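Local structure of malonyl CoA:acyl carrier protein malonyltransferase (Streptomyces coelicolor, 1NM2) at residues A140-D145 against K191-K196; L156-A161 against A179-D184. The protein probably transfers malonyl groups from malonyl-CoA to holo acyl carrier protein, the reaction that supplies malonyl-ACP for fatty acid biosynthesis. All blocks are in the same frame, centred on the assembly; numbering follows the deposited sequence.

Contact 1 (A140-D145 against K191-K196); sequences ALLGGD and KVVPLK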
loop_
_atom_site.group_PDB
_atom_site.type_symbol
_atom_site.label_atom_id
_atom_site.label_comp_id
_atom_site.label_asym_id
_atom_site.label_seq_id
_atom_site.Cartn_x
_atom_site.Cartn_y
_atom_site.Cartn_z
ATOM N N ALA A 140 -13.828 8.606 1.339
ATOM C CA ALA A 140 -13.488 8.511 2.752
ATOM C C ALA A 140 -14.584 9.181 3.568
ATOM O O ALA A 140 -15.180 10.172 3.128
ATOM C CB ALA A 140 -12.151 9.190 3.019
ATOM N N LEU A 141 -14.859 8.626 4.745
ATOM C CA LEU A 141 -15.865 9.181 5.640
ATOM C C LEU A 141 -15.131 9.919 6.752
ATOM O O LEU A 141 -14.363 9.314 7.498
ATOM C CB LEU A 141 -16.726 8.067 6.242
ATOM C CG LEU A 141 -17.846 7.447 5.399
ATOM C CD1 LEU A 141 -17.310 6.918 4.089
ATOM C CD2 LEU A 141 -18.497 6.329 6.197
ATOM N N LEU A 142 -15.366 11.221 6.868
ATOM C CA LEU A 142 -14.698 12.016 7.895
ATOM C C LEU A 142 -15.612 12.238 9.097
ATOM O O LEU A 142 -16.620 12.934 9.007
ATOM C CB LEU A 142 -14.253 13.361 7.308
ATOM C CG LEU A 142 -13.480 13.265 5.987
ATOM C CD1 LEU A 142 -13.054 14.655 5.545
ATOM C CD2 LEU A 142 -12.265 12.357 6.154
ATOM N N GLY A 143 -15.244 11.636 10.221
ATOM C CA GLY A 143 -16.043 11.753 11.427
ATOM C C GLY A 143 -16.956 10.550 11.572
ATOM O O GLY A 143 -16.966 9.668 10.714
ATOM N N GLY A 144 -17.722 10.512 12.659
ATOM C CA GLY A 144 -18.640 9.414 12.884
ATOM C C GLY A 144 -18.023 8.249 13.628
ATOM O O GLY A 144 -16.854 8.283 14.023
ATOM N N ASP A 145 -18.822 7.209 13.827
ATOM C CA ASP A 145 -18.372 6.005 14.515
ATOM C C ASP A 145 -18.136 4.948 13.440
ATOM O O ASP A 145 -18.965 4.760 12.555
ATOM C CB ASP A 145 -19.442 5.543 15.512
ATOM C CG ASP A 145 -19.123 4.193 16.130
ATOM O OD1 ASP A 145 -19.681 3.174 15.666
ATOM O OD2 ASP A 145 -18.310 4.147 17.077
ATOM N N LYS A 191 -18.319 14.657 6.402
ATOM C CA LYS A 191 -18.039 14.719 4.980
ATOM C C LYS A 191 -17.754 13.359 4.362
ATOM O O LYS A 191 -17.183 12.474 4.999
ATOM C CB LYS A 191 -16.826 15.632 4.787
ATOM C CG LYS A 191 -16.814 16.520 3.562
ATOM C CD LYS A 191 -15.604 17.450 3.648
ATOM C CE LYS A 191 -15.442 18.332 2.420
ATOM N NZ LYS A 191 -14.233 19.200 2.561
ATOM N N VAL A 192 -18.173 13.201 3.113
ATOM C CA VAL A 192 -17.927 11.983 2.360
ATOM C C VAL A 192 -17.067 12.474 1.202
ATOM O O VAL A 192 -17.569 13.032 0.226
ATOM C CB VAL A 192 -19.239 11.362 1.851
ATOM C CG1 VAL A 192 -18.944 10.168 0.951
ATOM C CG2 VAL A 192 -20.080 10.913 3.040
ATOM N N VAL A 193 -15.761 12.283 1.335
ATOM C CA VAL A 193 -14.817 12.757 0.336
ATOM C C VAL A 193 -14.363 11.714 -0.671
ATOM O O VAL A 193 -13.737 10.715 -0.313
ATOM C CB VAL A 193 -13.570 13.357 1.021
ATOM C CG1 VAL A 193 -12.670 14.023 -0.013
ATOM C CG2 VAL A 193 -14.001 14.349 2.085
ATOM N N PRO A 194 -14.673 11.939 -1.954
ATOM C CA PRO A 194 -14.277 10.997 -3.005
ATOM C C PRO A 194 -12.762 10.967 -3.181
ATOM O O PRO A 194 -12.110 12.010 -3.209
ATOM C CB PRO A 194 -15.014 11.523 -4.241
ATOM C CG PRO A 194 -15.141 12.988 -3.973
ATOM C CD PRO A 194 -15.495 13.031 -2.504
ATOM N N LEU A 195 -12.211 9.761 -3.280
ATOM C CA LEU A 195 -10.776 9.567 -3.448
ATOM C C LEU A 195 -10.381 9.657 -4.918
ATOM O O LEU A 195 -11.203 9.422 -5.808
ATOM C CB LEU A 195 -10.350 8.203 -2.889
ATOM C CG LEU A 195 -10.231 8.052 -1.368
ATOM C CD1 LEU A 195 -11.547 8.372 -0.698
ATOM C CD2 LEU A 195 -9.810 6.631 -1.036
ATOM N N LYS A 196 -9.117 9.992 -5.163
ATOM C CA LYS A 196 -8.614 10.116 -6.527
ATOM C C LYS A 196 -8.210 8.748 -7.076
ATOM O O LYS A 196 -7.025 8.466 -7.274
ATOM C CB LYS A 196 -7.419 11.079 -6.559
ATOM C CG LYS A 196 -7.701 12.437 -5.913
ATOM C CD LYS A 196 -6.471 13.334 -5.940
ATOM C CE LYS A 196 -6.711 14.645 -5.198
ATOM N NZ LYS A 196 -7.804 15.466 -5.794
#
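Ala-140 with Val-193 and Leu-142 with Lys-191 form an antiparallel backbone ladder between strand 136-143 and the edge strand 189-194 of the smaller, mixed sheet. Three hydrogen bonds carry it. Ala-140 and Val-193 make a hydrogen-bonded pair, bonded in both directions: Ala-140 N to Val-193 O is 2.7 Å, its donor tilted 30° from the carbonyl plane, and Val-193 N to Ala-140 O is 2.8 Å. Further on, Leu-142 N meets Lys-191 O at 2.9 Å in an almost straight bond (178° at the hydrogen). The non-hydrogen-bonded pair Leu-141 and Val-192 lies between, with CA atoms 4.8 Å apart, and Val-192 CA adds a CA-H...O contact to Ala-140 O at 3.4 Å.

The two faces differ. On the face that carries Ala-140, Leu-142, Lys-191 and Val-193, Leu-142 CG stands anti to its carbonyl carbon (chi1 -50°), and CD1 continues across to Val-193 CG2 at 3.6 Å. Leu-142 CD1 also touches Lys-191 CB at 4.0 Å, whereas the extended lysine chain leads away. Past the ladder, Leu-195 CD1 packs on Ala-140 CB at 3.9 Å. On the other face lie the buried Leu-141, which meets helices 146-155 and 175-183, and Val-192, which touches Asn-182 of the latter. This pairing of the first and last strands is characteristic of a ferredoxin-like βαββαβ subdomain, with strand order 4-1-3-2.

Contact 2 (L156-A161 against A179-D184); sequences LGLTPA and AALNED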
loop_
_atom_site.group_PDB
_atom_site.type_symbol
_atom_site.label_atom_id
_atom_site.label_comp_id
_atom_site.label_asym_id
_atom_site.label_seq_id
_atom_site.Cartn_x
_atom_site.Cartn_y
_atom_site.Cartn_z
ATOM N N LEU A 156 -26.517 0.671 2.327
ATOM C CA LEU A 156 -26.742 1.392 1.085
ATOM C C LEU A 156 -26.128 0.649 -0.092
ATOM O O LEU A 156 -26.246 1.084 -1.237
ATOM C CB LEU A 156 -26.169 2.808 1.167
ATOM C CG LEU A 156 -27.114 3.891 1.695
ATOM C CD1 LEU A 156 -27.731 3.460 3.023
ATOM C CD2 LEU A 156 -26.331 5.191 1.856
ATOM N N GLY A 157 -25.467 -0.471 0.192
ATOM C CA GLY A 157 -24.888 -1.263 -0.879
ATOM C C GLY A 157 -23.397 -1.103 -1.098
ATOM O O GLY A 157 -22.836 -1.730 -1.997
ATOM N N LEU A 158 -22.755 -0.274 -0.283
ATOM C CA LEU A 158 -21.319 -0.054 -0.401
ATOM C C LEU A 158 -20.561 -1.073 0.445
ATOM O O LEU A 158 -21.151 -1.778 1.257
ATOM C CB LEU A 158 -20.948 1.353 0.084
ATOM C CG LEU A 158 -21.513 2.614 -0.581
ATOM C CD1 LEU A 158 -21.197 2.594 -2.057
ATOM C CD2 LEU A 158 -23.005 2.718 -0.339
ATOM N N THR A 159 -19.249 -1.141 0.258
ATOM C CA THR A 159 -18.434 -2.054 1.042
ATOM C C THR A 159 -17.339 -1.234 1.721
ATOM O O THR A 159 -16.880 -0.225 1.181
ATOM C CB THR A 159 -17.763 -3.123 0.162
ATOM O OG1 THR A 159 -16.697 -2.522 -0.576
ATOM C CG2 THR A 159 -18.756 -3.715 -0.811
ATOM N N PRO A 160 -16.931 -1.633 2.931
ATOM C CA PRO A 160 -15.879 -0.886 3.624
ATOM C C PRO A 160 -14.528 -1.334 3.065
ATOM O O PRO A 160 -13.835 -2.157 3.668
ATOM C CB PRO A 160 -16.083 -1.290 5.080
ATOM C CG PRO A 160 -16.513 -2.723 4.953
ATOM C CD PRO A 160 -17.501 -2.677 3.802
ATOM N N ALA A 161 -14.179 -0.790 1.903
ATOM C CA ALA A 161 -12.939 -1.118 1.198
ATOM C C ALA A 161 -11.660 -0.885 1.997
ATOM O O ALA A 161 -10.681 -1.619 1.848
ATOM C CB ALA A 161 -12.882 -0.342 -0.114
ATOM N N ALA A 179 -22.979 8.482 -4.273
ATOM C CA ALA A 179 -23.734 9.733 -4.263
ATOM C C ALA A 179 -24.850 9.629 -3.222
ATOM O O ALA A 179 -25.143 10.589 -2.512
ATOM C CB ALA A 179 -24.318 10.002 -5.644
ATOM N N ALA A 180 -25.469 8.457 -3.130
ATOM C CA ALA A 180 -26.539 8.248 -2.155
ATOM C C ALA A 180 -25.966 8.340 -0.747
ATOM O O ALA A 180 -26.648 8.770 0.187
ATOM C CB ALA A 180 -27.192 6.882 -2.363
ATOM N N LEU A 181 -24.703 7.943 -0.605
ATOM C CA LEU A 181 -24.023 7.967 0.688
ATOM C C LEU A 181 -23.769 9.402 1.123
ATOM O O LEU A 181 -23.851 9.728 2.308
ATOM C CB LEU A 181 -22.683 7.229 0.597
ATOM C CG LEU A 181 -22.167 6.442 1.808
ATOM C CD1 LEU A 181 -20.649 6.349 1.708
ATOM C CD2 LEU A 181 -22.566 7.112 3.112
ATOM N N ASN A 182 -23.459 10.261 0.159
ATOM C CA ASN A 182 -23.190 11.662 0.462
ATOM C C ASN A 182 -24.467 12.417 0.796
ATOM O O ASN A 182 -24.459 13.341 1.611
ATOM C CB ASN A 182 -22.490 12.335 -0.721
ATOM C CG ASN A 182 -22.099 13.764 -0.422
ATOM O OD1 ASN A 182 -21.521 14.047 0.626
ATOM N ND2 ASN A 182 -22.404 14.674 -1.341
ATOM N N GLU A 183 -25.563 12.025 0.154
ATOM C CA GLU A 183 -26.851 12.665 0.381
ATOM C C GLU A 183 -27.460 12.168 1.687
ATOM O O GLU A 183 -28.130 12.917 2.398
ATOM C CB GLU A 183 -27.782 12.385 -0.806
ATOM C CG GLU A 183 -27.396 13.174 -2.062
ATOM C CD GLU A 183 -28.054 12.658 -3.333
ATOM O OE1 GLU A 183 -29.299 12.533 -3.366
ATOM O OE2 GLU A 183 -27.319 12.383 -4.306
ATOM N N ASP A 184 -27.218 10.901 1.996
ATOM C CA ASP A 184 -27.713 10.305 3.228
ATOM C C ASP A 184 -26.503 9.733 3.964
ATOM O O ASP A 184 -26.205 8.539 3.878
ATOM C CB ASP A 184 -28.736 9.211 2.917
ATOM C CG ASP A 184 -29.161 8.438 4.153
ATOM O OD1 ASP A 184 -29.057 8.985 5.276
ATOM O OD2 ASP A 184 -29.611 7.285 3.999
#
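Leu-156 and Leu-158, on the turn that leads out of helix 146-155 into strand 159-165, pack against the last turn of helix 175-183 around Leu-181. The contact is small and made by leucine methyls, and no hydrogen bond crosses between the two segments.

Methyl-to-backbone packing is the larger part. Leu-156 points its CB toward the helix, and its CD2 branch settles on the end of it: CD2 is 3.8 Å from Leu-181 CA, 4.0 Å from Ala-180 O and 3.9 Å from Asp-184 O. One methyl group thus touches the backbone of two residues of the last turn and of the residue that follows it. The other branch, CD1, comes no nearer than 4.4 Å to Asp-184 OD2, a loose contact beside an exposed carboxylate.

Side chain to side chain, both leucines reach the same branch point. Leu-181 CG is 4.3 Å from Leu-156 CD2 and 4.4 Å from Leu-158 CD2. Its chi1 of -146° lies well off a staggered value and sets CG where the two methyls meet it. Deeper in, Leu-158 also rests on Leu-153, and Leu-181 on Leu-141 of the sheet.

The two carbonyl oxygens beside the Leu-156 methyl are hydrogen-bonded. Ala-180 O accepts Asp-184 N at 2.9 Å, a bond that closes the last turn, and Asp-184 O receives NE2 of His-152 from the neighbouring helix.

Gly-157, with a positive phi of 101°, ends helix 146-155 in a Schellman motif and turns the chain between the two leucines. Two helices covering one face of a four-stranded sheet are typical of a ferredoxin-like βαββαβ subdomain; in this protein the exit of the first meets the C-terminal turn of the second.

Both contacts belong to the same βαββαβ unit, and along the chain contact 2 is nested within the loop closed by contact 1. Contact 1 works within the sheet, through directed backbone hydrogen bonds, and borders solvent on the face of Leu-142 and Lys-191. Contact 2 works in the helical layer, through leucine methyls set against side chain and backbone, with no hydrogen bond across, and runs from the buried Leu-158 and Leu-181 out to the exposed Asp-184. They meet at the sheet-helix interface: Leu-141 CD1 lies 4.1 Å from Leu-181 CD1, and Val-192 CB lies 3.7 Å from Asn-182 OD1. Helix 175-183 is followed in the chain, after a short loop, by strand 189-194.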